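Local coordinates for cellulosome protein dockerin type I (Clostridium thermocellum, PDB 2WZ8) that probably binds carbohydrate as a family 35 carbohydrate-binding module of a cellulosome component, and holds a calcium ion in its fold, at residues 12-17 with 140-145; 21-26 with 45-50; 61-66 with 115-120; 68-73 with 102-107. One frame throughout, in Å; residues are numbered along the deposited sequence. Where two conformers were deposited one is given.

Interaction 1 of 4, residues 12-17 with 140-145; sequences EAEDPA and NIDKIA. With CA (calcium ion), chain B.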
loop_
_atom_site.group_PDB
_atom_site.type_symbol
_atom_site.label_atom_id
_atom_site.label_comp_id
_atom_site.label_asym_id
_atom_site.label_seq_id
_atom_site.Cartn_x
_atom_site.Cartn_y
_atom_site.Cartn_z
ATOM N N GLU A 12 -7.636 -3.239 5.564
ATOM C CA GLU A 12 -6.548 -4.215 5.565
ATOM C C GLU A 12 -6.115 -4.490 4.143
ATOM O O GLU A 12 -6.949 -4.620 3.241
ATOM C CB GLU A 12 -6.976 -5.510 6.239
ATOM C CG GLU A 12 -7.231 -5.351 7.716
ATOM C CD GLU A 12 -5.982 -5.132 8.600
ATOM O OE1 GLU A 12 -4.831 -5.254 8.107
ATOM O OE2 GLU A 12 -6.194 -4.832 9.823
ATOM N N ALA A 13 -4.813 -4.635 3.927
ATOM C CA ALA A 13 -4.315 -4.947 2.591
ATOM C C ALA A 13 -4.919 -6.279 2.068
ATOM O O ALA A 13 -5.241 -6.448 0.898
ATOM C CB ALA A 13 -2.800 -5.017 2.624
ATOM N N GLU A 14 -5.046 -7.231 2.982
ATOM C CA GLU A 14 -5.539 -8.583 2.696
ATOM C C GLU A 14 -7.058 -8.697 2.617
ATOM O O GLU A 14 -7.596 -9.774 2.402
ATOM C CB GLU A 14 -5.048 -9.567 3.756
ATOM C CG GLU A 14 -5.588 -9.294 5.183
ATOM C CD GLU A 14 -4.750 -8.347 6.040
ATOM O OE1 GLU A 14 -3.953 -7.536 5.481
ATOM O OE2 GLU A 14 -4.876 -8.395 7.278
ATOM N N ASP A 15 -7.747 -7.581 2.818
ATOM C CA ASP A 15 -9.220 -7.574 2.739
ATOM C C ASP A 15 -9.649 -8.301 1.463
ATOM O O ASP A 15 -9.123 -8.025 0.387
ATOM C CB ASP A 15 -9.717 -6.127 2.704
ATOM C CG ASP A 15 -11.226 -5.974 2.775
ATOM O OD1 ASP A 15 -11.965 -6.788 2.243
ATOM O OD2 ASP A 15 -11.653 -4.956 3.320
ATOM N N PRO A 16 -10.619 -9.224 1.559
ATOM C CA PRO A 16 -10.956 -10.007 0.355
ATOM C C PRO A 16 -11.686 -9.213 -0.726
ATOM O O PRO A 16 -11.842 -9.673 -1.858
ATOM C CB PRO A 16 -11.798 -11.151 0.926
ATOM C CG PRO A 16 -12.392 -10.591 2.112
ATOM C CD PRO A 16 -11.303 -9.770 2.743
ATOM N N ALA A 17 -12.066 -7.984 -0.395
ATOM C CA ALA A 17 -12.642 -7.063 -1.389
ATOM C C ALA A 17 -11.606 -6.512 -2.361
ATOM O O ALA A 17 -11.928 -6.039 -3.432
ATOM C CB ALA A 17 -13.333 -5.902 -0.693
ATOM N N ASN A 140 6.156 -4.304 1.727
ATOM C CA ASN A 140 4.998 -5.139 2.091
ATOM C C ASN A 140 3.967 -4.235 2.781
ATOM O O ASN A 140 4.317 -3.439 3.645
ATOM C CB ASN A 140 5.418 -6.281 3.006
ATOM C CG ASN A 140 6.306 -7.281 2.333
ATOM O OD1 ASN A 140 6.446 -7.272 1.109
ATOM N ND2 ASN A 140 6.889 -8.161 3.118
ATOM N N ILE A 141 2.710 -4.360 2.391
ATOM C CA ILE A 141 1.645 -3.492 2.893
ATOM C C ILE A 141 0.738 -4.272 3.823
ATOM O O ILE A 141 0.228 -5.329 3.469
ATOM C CB ILE A 141 0.848 -2.826 1.778
ATOM C CG1 ILE A 141 1.786 -2.121 0.779
ATOM C CG2 ILE A 141 -0.245 -1.889 2.343
ATOM C CD1 ILE A 141 2.460 -0.945 1.266
ATOM N N ASP A 142 0.593 -3.750 5.037
ATOM C CA ASP A 142 -0.248 -4.364 6.084
ATOM C C ASP A 142 -1.712 -3.888 6.014
ATOM O O ASP A 142 -2.678 -4.671 5.993
ATOM C CB ASP A 142 0.385 -4.075 7.445
ATOM C CG ASP A 142 -0.333 -4.721 8.607
ATOM O OD1 ASP A 142 -1.264 -5.536 8.389
ATOM O OD2 ASP A 142 0.114 -4.469 9.751
ATOM N N LYS A 143 -1.853 -2.578 6.012
ATOM C CA LYS A 143 -3.151 -1.889 5.986
ATOM C C LYS A 143 -2.931 -0.420 5.642
ATOM O O LYS A 143 -1.814 0.066 5.654
ATOM C CB LYS A 143 -3.887 -2.007 7.334
ATOM C CG LYS A 143 -3.157 -1.432 8.489
ATOM C CD LYS A 143 -4.043 -1.319 9.725
ATOM C CE LYS A 143 -3.284 -0.914 10.960
ATOM N NZ LYS A 143 -4.155 -0.663 12.166
ATOM N N ILE A 144 -4.028 0.249 5.327
ATOM C CA ILE A 144 -4.087 1.704 5.205
ATOM C C ILE A 144 -5.227 2.261 6.043
ATOM O O ILE A 144 -6.183 1.562 6.379
ATOM C CB ILE A 144 -4.209 2.159 3.721
ATOM C CG1 ILE A 144 -5.576 1.840 3.129
ATOM C CG2 ILE A 144 -3.053 1.614 2.829
ATOM C CD1 ILE A 144 -5.775 2.388 1.739
ATOM N N ALA A 145 -5.087 3.528 6.403
ATOM C CA ALA A 145 -6.137 4.279 7.046
ATOM C C ALA A 145 -6.301 5.607 6.380
ATOM O O ALA A 145 -5.316 6.201 5.949
ATOM C CB ALA A 145 -5.830 4.456 8.538
HETATM CA CA CA B . -3.068 -6.620 7.596
#
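Glu12 and Glu14 meet Asp142 in a calcium site, with Ala13 bonded alongside, where the end of edge strand 9-12 runs into a type I turn beside strand 140-147 of the beta-sandwich. A classic beta bulge places Asp142 and Lys143 together opposite Gln67 of the next strand, and Asp142 serves the metal twice. Its OD1 lies 2.2 Å from the calcium and its carbonyl O 2.5 Å. CG lies anti to the backbone N (chi1 -176°), beside the carbonyl carbon, consistent with this residue offering both oxygens. Glu12 contributes one oxygen, OE1, at 2.3 Å from the ion. Glu14 is bidentate, OE1 and OE2 both bonding the metal, and the carbonyls of Ser33 and Gln36 complete the site. Glu12 OE1 stands 3.1 Å from Asp142 O, a close approach of two acceptors that the shared cation makes tolerable. The side chain of Lys143 crosses that of Glu12 obliquely, its CB 3.5 Å from Glu12 OE1. Ala13 turns its methyl inward, CB lying 4.0 Å from Ile141 CG2. The metal-bound carbonyl of Asp142 also accepts a nearly straight bond (167°) from Ala13 N, which sits above the carbonyl plane at 3.0 Å from the oxygen.

Interaction 2 of 4, residues 21-26 with 45-50; sequences GGAAVR and SNNYLQ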
loop_
_atom_site.group_PDB
_atom_site.type_symbol
_atom_site.label_atom_id
_atom_site.label_comp_id
_atom_site.label_asym_id
_atom_site.label_seq_id
_atom_site.Cartn_x
_atom_site.Cartn_y
_atom_site.Cartn_z
ATOM N N GLY A 21 -3.111 -8.404 -8.269
ATOM C CA GLY A 21 -2.660 -8.801 -9.613
ATOM C C GLY A 21 -1.380 -9.590 -9.597
ATOM O O GLY A 21 -0.488 -9.383 -8.752
ATOM N N GLY A 22 -1.263 -10.518 -10.545
ATOM C CA GLY A 22 0.012 -11.133 -10.766
ATOM C C GLY A 22 0.480 -11.907 -9.559
ATOM O O GLY A 22 -0.260 -12.724 -8.996
ATOM N N ALA A 23 1.735 -11.652 -9.236
ATOM C CA ALA A 23 2.466 -12.294 -8.167
ATOM C C ALA A 23 2.168 -11.728 -6.769
ATOM O O ALA A 23 2.628 -12.281 -5.749
ATOM C CB ALA A 23 3.986 -12.237 -8.427
ATOM N N ALA A 24 1.400 -10.644 -6.689
ATOM C CA ALA A 24 1.113 -10.093 -5.351
ATOM C C ALA A 24 0.294 -11.140 -4.595
ATOM O O ALA A 24 -0.624 -11.743 -5.157
ATOM C CB ALA A 24 0.362 -8.748 -5.440
ATOM N N VAL A 25 0.576 -11.305 -3.306
ATOM C CA VAL A 25 -0.027 -12.373 -2.543
ATOM C C VAL A 25 -0.281 -12.000 -1.077
ATOM O O VAL A 25 0.512 -11.313 -0.446
ATOM C CB VAL A 25 0.865 -13.650 -2.674
ATOM C CG1 VAL A 25 2.300 -13.392 -2.069
ATOM C CG2 VAL A 25 0.132 -14.899 -2.158
ATOM N N ARG A 26 -1.401 -12.474 -0.547
ATOM C CA ARG A 26 -1.687 -12.409 0.899
ATOM C C ARG A 26 -0.869 -13.439 1.616
ATOM O O ARG A 26 -0.834 -14.589 1.209
ATOM C CB ARG A 26 -3.162 -12.717 1.181
ATOM C CG ARG A 26 -4.145 -11.726 0.603
ATOM C CD ARG A 26 -5.609 -12.199 0.755
ATOM N NE ARG A 26 -6.538 -11.193 0.286
ATOM C CZ ARG A 26 -6.918 -11.034 -0.975
ATOM N NH1 ARG A 26 -6.472 -11.836 -1.920
ATOM N NH2 ARG A 26 -7.752 -10.059 -1.279
ATOM N N SER A 45 4.349 -3.970 -13.328
ATOM C CA SER A 45 3.101 -3.301 -12.929
ATOM C C SER A 45 1.927 -4.272 -12.825
ATOM O O SER A 45 0.896 -3.938 -12.264
ATOM C CB SER A 45 2.765 -2.142 -13.885
ATOM O OG SER A 45 2.571 -2.597 -15.203
ATOM N N ASN A 46 2.100 -5.474 -13.346
ATOM C CA ASN A 46 0.997 -6.431 -13.251
ATOM C C ASN A 46 0.891 -7.046 -11.851
ATOM O O ASN A 46 -0.117 -7.642 -11.518
ATOM C CB ASN A 46 1.112 -7.514 -14.318
ATOM C CG ASN A 46 2.506 -8.139 -14.371
ATOM O OD1 ASN A 46 2.640 -9.352 -14.434
ATOM N ND2 ASN A 46 3.551 -7.308 -14.344
ATOM N N ASN A 47 1.921 -6.852 -11.038
ATOM C CA ASN A 47 1.979 -7.448 -9.679
ATOM C C ASN A 47 1.595 -6.413 -8.639
ATOM O O ASN A 47 2.444 -5.861 -7.937
ATOM C CB ASN A 47 3.376 -7.970 -9.400
ATOM C CG ASN A 47 3.915 -8.839 -10.512
ATOM O OD1 ASN A 47 4.990 -8.576 -11.039
ATOM N ND2 ASN A 47 3.168 -9.828 -10.886
ATOM N N TYR A 48 0.311 -6.109 -8.621
ATOM C CA TYR A 48 -0.208 -4.922 -7.886
ATOM C C TYR A 48 -1.178 -5.309 -6.765
ATOM O O TYR A 48 -1.718 -6.408 -6.735
ATOM C CB TYR A 48 -0.880 -3.947 -8.861
ATOM C CG TYR A 48 -2.133 -4.437 -9.501
ATOM C CD1 TYR A 48 -3.343 -4.406 -8.827
ATOM C CD2 TYR A 48 -2.119 -4.990 -10.770
ATOM C CE1 TYR A 48 -4.505 -4.843 -9.409
ATOM C CE2 TYR A 48 -3.290 -5.456 -11.347
ATOM C CZ TYR A 48 -4.475 -5.382 -10.675
ATOM O OH TYR A 48 -5.654 -5.839 -11.269
ATOM N N LEU A 49 -1.387 -4.354 -5.863
ATOM C CA LEU A 49 -2.410 -4.411 -4.836
ATOM C C LEU A 49 -3.339 -3.234 -5.056
ATOM O O LEU A 49 -2.891 -2.092 -5.041
ATOM C CB LEU A 49 -1.776 -4.270 -3.442
ATOM C CG LEU A 49 -2.674 -4.035 -2.228
ATOM C CD1 LEU A 49 -3.769 -5.102 -2.078
ATOM C CD2 LEU A 49 -1.853 -3.827 -0.930
ATOM N N GLN A 50 -4.601 -3.518 -5.266
ATOM C CA GLN A 50 -5.604 -2.472 -5.351
ATOM C C GLN A 50 -6.649 -2.570 -4.288
ATOM O O GLN A 50 -7.356 -3.549 -4.188
ATOM C CB GLN A 50 -6.260 -2.471 -6.731
ATOM C CG GLN A 50 -7.297 -1.383 -6.913
ATOM C CD GLN A 50 -7.732 -1.260 -8.336
ATOM O OE1 GLN A 50 -6.910 -0.931 -9.212
ATOM N NE2 GLN A 50 -9.011 -1.527 -8.600
#
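Gly21, Asn47 and Tyr48 bury the most surface here, and glycine backbone against tyrosine ring is the heart of the contact. Gly21 CA lies over one face of the Tyr48 ring, 4.0 Å from its centroid and only 16° off the normal, a CH-pi contact. Gly21 N also stands over the ring, above its centre, yet its hydrogen is spent on the same residue's backbone: it reaches Tyr48 O at 2.9 Å. The tyrosine sets out away from residues 21-26; CG lies between the backbone N and the carbonyl carbon (chi1 67°), and the ring beyond it comes back to Gly21. Gly21 begins a type II' beta turn that closes at Ala24, with Gly22 at the positive phi of such turns; the turn leads from strand 19-20, an edge of the five-stranded sheet of the beta-sandwich, into strand 25-28. Asn47 meets this turn through its backbone. Its CA donates a C-H to Gly21 O across 3.3 Å, the carbonyl that also accepts from Ala24 N within the turn. Ala24 points its methyl toward residues 45-50, CB lying 3.4 Å from Tyr48 O. Arg128, on the neighbouring strand 123-130, makes a cation-pi contact with the Tyr48 ring.

Interaction 3 of 4, residues 61-66 with 115-120; sequences TYRMVV and IIDVYL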
loop_
_atom_site.group_PDB
_atom_site.type_symbol
_atom_site.label_atom_id
_atom_site.label_comp_id
_atom_site.label_asym_id
_atom_site.label_seq_id
_atom_site.Cartn_x
_atom_site.Cartn_y
_atom_site.Cartn_z
ATOM N N THR A 61 -8.649 16.368 -0.402
ATOM C CA THR A 61 -7.364 15.741 -0.073
ATOM C C THR A 61 -7.439 15.153 1.334
ATOM O O THR A 61 -7.867 15.798 2.317
ATOM C CB THR A 61 -6.192 16.741 -0.212
ATOM O OG1 THR A 61 -6.115 17.186 -1.576
ATOM C CG2 THR A 61 -4.879 16.103 0.216
ATOM N N TYR A 62 -7.028 13.888 1.406
ATOM C CA TYR A 62 -7.016 13.142 2.653
ATOM C C TYR A 62 -5.611 12.676 2.931
ATOM O O TYR A 62 -4.792 12.519 2.023
ATOM C CB TYR A 62 -7.941 11.926 2.559
ATOM C CG TYR A 62 -9.391 12.309 2.481
ATOM C CD1 TYR A 62 -10.206 12.238 3.606
ATOM C CD2 TYR A 62 -9.960 12.759 1.281
ATOM C CE1 TYR A 62 -11.535 12.613 3.551
ATOM C CE2 TYR A 62 -11.288 13.127 1.223
ATOM C CZ TYR A 62 -12.074 13.040 2.355
ATOM O OH TYR A 62 -13.401 13.405 2.344
ATOM N N ARG A 63 -5.379 12.353 4.184
ATOM C CA ARG A 63 -4.114 11.726 4.581
ATOM C C ARG A 63 -4.326 10.227 4.620
ATOM O O ARG A 63 -5.183 9.725 5.355
ATOM C CB ARG A 63 -3.680 12.241 5.950
ATOM C CG ARG A 63 -3.098 13.632 5.854
ATOM C CD ARG A 63 -2.526 14.112 7.180
ATOM N NE ARG A 63 -3.569 14.250 8.194
ATOM C CZ ARG A 63 -3.858 13.335 9.120
ATOM N NH1 ARG A 63 -3.172 12.188 9.170
ATOM N NH2 ARG A 63 -4.840 13.567 9.995
ATOM N N MET A 64 -3.510 9.530 3.852
ATOM C CA MET A 64 -3.514 8.066 3.829
ATOM C C MET A 64 -2.314 7.587 4.636
ATOM O O MET A 64 -1.143 7.845 4.304
ATOM C CB MET A 64 -3.413 7.526 2.408
ATOM C CG MET A 64 -3.331 6.004 2.378
ATOM S SD MET A 64 -3.353 5.296 0.710
ATOM C CE MET A 64 -1.856 5.945 -0.038
ATOM N N VAL A 65 -2.624 6.939 5.737
ATOM C CA VAL A 65 -1.607 6.390 6.613
ATOM C C VAL A 65 -1.378 4.933 6.185
ATOM O O VAL A 65 -2.288 4.100 6.265
ATOM C CB VAL A 65 -2.054 6.391 8.100
ATOM C CG1 VAL A 65 -0.885 5.891 8.996
ATOM C CG2 VAL A 65 -2.531 7.769 8.544
ATOM N N VAL A 66 -0.184 4.655 5.716
ATOM C CA VAL A 66 0.178 3.335 5.207
ATOM C C VAL A 66 1.029 2.636 6.245
ATOM O O VAL A 66 2.071 3.149 6.665
ATOM C CB VAL A 66 0.957 3.444 3.873
ATOM C CG1 VAL A 66 1.325 2.054 3.311
ATOM C CG2 VAL A 66 0.173 4.244 2.807
ATOM N N ILE A 115 2.811 8.639 5.901
ATOM C CA ILE A 115 1.633 9.343 5.394
ATOM C C ILE A 115 1.867 9.841 3.993
ATOM O O ILE A 115 2.912 10.418 3.651
ATOM C CB ILE A 115 1.256 10.525 6.309
ATOM C CG1 ILE A 115 1.031 10.035 7.745
ATOM C CG2 ILE A 115 0.027 11.314 5.755
ATOM C CD1 ILE A 115 0.936 11.153 8.825
ATOM N N ILE A 116 0.843 9.629 3.198
ATOM C CA ILE A 116 0.799 10.068 1.811
ATOM C C ILE A 116 -0.522 10.782 1.565
ATOM O O ILE A 116 -1.575 10.243 1.841
ATOM C CB ILE A 116 0.902 8.892 0.803
ATOM C CG1 ILE A 116 2.175 8.061 1.017
ATOM C CG2 ILE A 116 0.830 9.401 -0.616
ATOM C CD1 ILE A 116 2.191 6.787 0.246
ATOM N N ASP A 117 -0.457 11.981 1.016
ATOM C CA ASP A 117 -1.684 12.715 0.723
ATOM C C ASP A 117 -2.286 12.186 -0.579
ATOM O O ASP A 117 -1.586 11.919 -1.554
ATOM C CB ASP A 117 -1.418 14.224 0.598
ATOM C CG ASP A 117 -1.204 14.917 1.940
ATOM O OD1 ASP A 117 -1.459 14.367 3.020
ATOM O OD2 ASP A 117 -0.774 16.102 1.910
ATOM N N VAL A 118 -3.604 12.021 -0.572
ATOM C CA VAL A 118 -4.338 11.543 -1.729
ATOM C C VAL A 118 -5.592 12.391 -1.950
ATOM O O VAL A 118 -6.269 12.750 -1.001
ATOM C CB VAL A 118 -4.711 10.043 -1.591
ATOM C CG1 VAL A 118 -3.446 9.171 -1.630
ATOM C CG2 VAL A 118 -5.565 9.754 -0.342
ATOM N N TYR A 119 -5.897 12.661 -3.218
ATOM C CA TYR A 119 -7.135 13.342 -3.584
ATOM C C TYR A 119 -8.185 12.301 -3.944
ATOM O O TYR A 119 -7.994 11.480 -4.857
ATOM C CB TYR A 119 -6.948 14.322 -4.766
ATOM C CG TYR A 119 -8.200 15.152 -4.964
ATOM C CD1 TYR A 119 -8.377 16.334 -4.270
ATOM C CD2 TYR A 119 -9.221 14.710 -5.784
ATOM C CE1 TYR A 119 -9.496 17.087 -4.434
ATOM C CE2 TYR A 119 -10.384 15.458 -5.936
ATOM C CZ TYR A 119 -10.509 16.626 -5.231
ATOM O OH TYR A 119 -11.641 17.416 -5.392
ATOM N N LEU A 120 -9.288 12.341 -3.186
ATOM C CA LEU A 120 -10.386 11.413 -3.344
ATOM C C LEU A 120 -11.664 12.114 -3.738
ATOM O O LEU A 120 -11.903 13.261 -3.390
ATOM C CB LEU A 120 -10.614 10.654 -2.038
ATOM C CG LEU A 120 -9.411 9.845 -1.521
ATOM C CD1 LEU A 120 -9.729 9.231 -0.143
ATOM C CD2 LEU A 120 -8.924 8.807 -2.524
#
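Tyr62 and Met64 pair with Val118 and Ile116 in an antiparallel ladder that joins strand 60-69 to 112-120, the edge strand of one sheet of the beta-sandwich. Both pairs are of the hydrogen-bonded kind, four N-H to O bonds in all, with Tyr62 N to Val118 O the shortest at 2.8 Å. The two segments are strongly twisted, their directions 141° apart. Successive side chains alternate between two unlike faces. On the buried face, Met64 and Ile116 lie side by side, pointing the same way, while Met64 crosses Val118 at about a right angle. The methionine leaves the backbone with CG anti to N and stays extended through chi2, then bends at chi3 (63°), which swings CE back over the neighbouring strand to 3.9 Å from Val118 CG1. Tyr62 and Leu120 also cross at about a right angle, Leu120 CD1 lying 3.8 Å from Tyr62 CD2; the phenol OH is bonded to Gln58 O. Ile90 and Ile127 of the second sheet pack against Met64 from across the core. The other face, carrying Thr61, Arg63, Ile115, Asp117 and Tyr119, is largely solvent-facing. There Arg63 and Asp117 face each other as a non-hydrogen-bonded pair, but their charged ends do not meet: Asp117 OD1 approaches the aliphatic CG of Arg63 at 3.4 Å, with NE 5.6 Å from that oxygen. Arg63 CB rests on Ile115 CG2, 3.8 Å away. Thr61 OG1 sits at the edge of the Tyr119 ring, near its plane, 3.6 Å from Tyr119 CD1.

Interaction 4 of 4, residues 68-73 with 102-107; sequences FANAEV and FFNTRG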
loop_
_atom_site.group_PDB
_atom_site.type_symbol
_atom_site.label_atom_id
_atom_site.label_comp_id
_atom_site.label_asym_id
_atom_site.label_seq_id
_atom_site.Cartn_x
_atom_site.Cartn_y
_atom_site.Cartn_z
ATOM N N PHE A 68 3.340 -0.582 6.885
ATOM C CA PHE A 68 4.188 -1.337 5.948
ATOM C C PHE A 68 5.426 -1.902 6.633
ATOM O O PHE A 68 5.816 -1.429 7.714
ATOM C CB PHE A 68 4.593 -0.428 4.764
ATOM C CG PHE A 68 5.588 0.638 5.143
ATOM C CD1 PHE A 68 6.947 0.416 5.003
ATOM C CD2 PHE A 68 5.156 1.821 5.726
ATOM C CE1 PHE A 68 7.871 1.341 5.407
ATOM C CE2 PHE A 68 6.081 2.748 6.165
ATOM C CZ PHE A 68 7.438 2.514 5.991
ATOM N N ALA A 69 6.062 -2.865 5.952
ATOM C CA ALA A 69 7.378 -3.377 6.344
ATOM C C ALA A 69 8.322 -3.290 5.161
ATOM O O ALA A 69 7.929 -3.512 4.037
ATOM C CB ALA A 69 7.291 -4.787 6.903
ATOM N N ASN A 70 9.575 -2.980 5.456
ATOM C CA ASN A 70 10.624 -2.905 4.443
ATOM C C ASN A 70 11.982 -3.139 5.081
ATOM O O ASN A 70 12.477 -2.262 5.767
ATOM C CB ASN A 70 10.646 -1.536 3.737
ATOM C CG ASN A 70 11.926 -1.337 2.911
ATOM O OD1 ASN A 70 12.542 -2.322 2.484
ATOM N ND2 ASN A 70 12.334 -0.091 2.717
ATOM N N ALA A 71 12.590 -4.310 4.834
ATOM C CA ALA A 71 13.923 -4.634 5.383
ATOM C C ALA A 71 14.950 -4.894 4.307
ATOM O O ALA A 71 15.929 -5.601 4.541
ATOM C CB ALA A 71 13.852 -5.815 6.373
ATOM N N GLU A 72 14.734 -4.310 3.140
ATOM C CA GLU A 72 15.669 -4.473 2.024
ATOM C C GLU A 72 17.042 -3.892 2.344
ATOM O O GLU A 72 17.176 -2.798 2.890
ATOM C CB GLU A 72 15.126 -3.846 0.744
ATOM C CG GLU A 72 15.976 -4.200 -0.474
ATOM C CD GLU A 72 15.389 -3.804 -1.765
ATOM O OE1 GLU A 72 14.164 -3.883 -1.946
ATOM O OE2 GLU A 72 16.207 -3.464 -2.670
ATOM N N VAL A 73 18.078 -4.623 1.933
ATOM C CA VAL A 73 19.445 -4.103 2.009
ATOM C C VAL A 73 20.123 -4.228 0.646
ATOM O O VAL A 73 19.726 -5.045 -0.190
ATOM C CB VAL A 73 20.293 -4.821 3.059
ATOM C CG1 VAL A 73 19.620 -4.766 4.422
ATOM C CG2 VAL A 73 20.547 -6.245 2.637
ATOM N N PHE A 102 9.598 4.680 0.651
ATOM C CA PHE A 102 9.307 4.147 1.988
ATOM C C PHE A 102 10.586 3.766 2.705
ATOM O O PHE A 102 11.414 2.989 2.190
ATOM C CB PHE A 102 8.418 2.910 1.868
ATOM C CG PHE A 102 6.995 3.220 1.551
ATOM C CD1 PHE A 102 6.079 3.375 2.563
ATOM C CD2 PHE A 102 6.559 3.335 0.235
ATOM C CE1 PHE A 102 4.742 3.682 2.283
ATOM C CE2 PHE A 102 5.223 3.579 -0.039
ATOM C CZ PHE A 102 4.323 3.756 0.987
ATOM N N PHE A 103 10.728 4.314 3.908
ATOM C CA PHE A 103 11.884 4.073 4.772
ATOM C C PHE A 103 11.997 2.598 5.175
ATOM O O PHE A 103 11.128 1.765 4.949
ATOM C CB PHE A 103 11.903 5.012 6.000
ATOM C CG PHE A 103 10.714 4.866 6.939
ATOM C CD1 PHE A 103 10.625 3.793 7.818
ATOM C CD2 PHE A 103 9.697 5.817 6.971
ATOM C CE1 PHE A 103 9.566 3.703 8.687
ATOM C CE2 PHE A 103 8.628 5.677 7.838
ATOM C CZ PHE A 103 8.563 4.640 8.689
ATOM N N ASN A 104 13.153 2.276 5.720
ATOM C CA ASN A 104 13.446 0.922 6.108
ATOM C C ASN A 104 12.999 0.674 7.552
ATOM O O ASN A 104 13.362 1.410 8.479
ATOM C CB ASN A 104 14.945 0.661 5.916
ATOM C CG ASN A 104 15.281 -0.794 5.727
ATOM O OD1 ASN A 104 15.361 -1.537 6.699
ATOM N ND2 ASN A 104 15.506 -1.216 4.475
ATOM N N THR A 105 12.235 -0.393 7.748
ATOM C CA THR A 105 11.776 -0.809 9.075
ATOM C C THR A 105 12.717 -1.827 9.753
ATOM O O THR A 105 12.488 -2.235 10.894
ATOM C CB THR A 105 10.372 -1.413 9.031
ATOM O OG1 THR A 105 10.420 -2.657 8.318
ATOM C CG2 THR A 105 9.383 -0.461 8.408
ATOM N N ARG A 106 13.716 -2.259 8.996
ATOM C CA ARG A 106 14.837 -3.110 9.469
ATOM C C ARG A 106 14.483 -4.565 9.824
ATOM O O ARG A 106 15.341 -5.359 10.205
ATOM C CB ARG A 106 15.564 -2.466 10.656
ATOM C CG ARG A 106 16.284 -1.190 10.338
ATOM C CD ARG A 106 17.026 -0.599 11.583
ATOM N NE ARG A 106 17.851 0.519 11.169
ATOM C CZ ARG A 106 19.083 0.408 10.696
ATOM N NH1 ARG A 106 19.627 -0.789 10.554
ATOM N NH2 ARG A 106 19.752 1.497 10.322
ATOM N N GLY A 107 13.234 -4.902 9.644
ATOM C CA GLY A 107 12.713 -6.233 9.809
ATOM C C GLY A 107 11.466 -6.467 9.030
ATOM O O GLY A 107 10.592 -5.611 8.988
HETATM O O HOH W 1 17.033 -3.897 6.790
#
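An aromatic cluster of Phe68, Phe102 and Phe103 and bonds between Asn70 and Thr105 join the end of strand 60-69 to the loop after strand 98-102, at the loop end of the beta-sandwich that probably corresponds to where family 35 modules bind carbohydrate. Phe68 stands between the other two rings. Phe102 directs its edge at the Phe68 face, CD1 sitting over the centre of that ring, and the centroids are 4.8 Å apart. Phe68 in turn points its own edge at Phe103, its CZ 3.6 Å from Phe103 CZ and over the middle of the Phe103 face; in both T-shaped pairs the planes meet at 66°. Asn70 N reaches Thr105 OG1 at 3.0 Å, and Thr105 N reaches Asn70 O at 2.7 Å. That hydroxyl is also bonded to Thr110 O. CG of Asn70 lies anti to the backbone N (chi1 167°), and ND2 beyond it reaches Phe103 O at 3.1 Å, from well above the carbonyl plane; ND2 also serves Val84 O. Asn104 ND2 bonds Val84 O too, and Glu72 O weakly. Asn70 OD1 receives Glu72 N, while Asn104 OD1 receives Arg106 N, each closing an Asx turn. One water donates to both Ala71 O and Asn104 OD1. Each asparagine thus shapes its own loop with its amide oxygen and reaches other segments with its N-H groups, likely holding these irregular loops in place.

How the interactions relate
From the N terminus, interaction 1 closes the widest loop, bringing residues 12-17 against the late strand 140-147, and the other three contacts nest inside it. Interaction 2 closes a short early loop, in series with interactions 3 and 4. Interaction 4 nests inside the loop of interaction 3, both drawing on strand 60-69. That strand also neighbours 140-147, so interactions 1, 3 and 4 reach one sheet: Ala145 O is hydrogen-bonded to Val65 N, and Asn140 O to Ala69 N. Interaction 2 joins the approach to strand 49-56 of the second sheet to the turn into the small 25-28/36-39 sheet, and Arg26 bonds the carbonyls of Glu14 and Asp15. Phe102 packs on Val66 and Ile116, linking interactions 3 and 4.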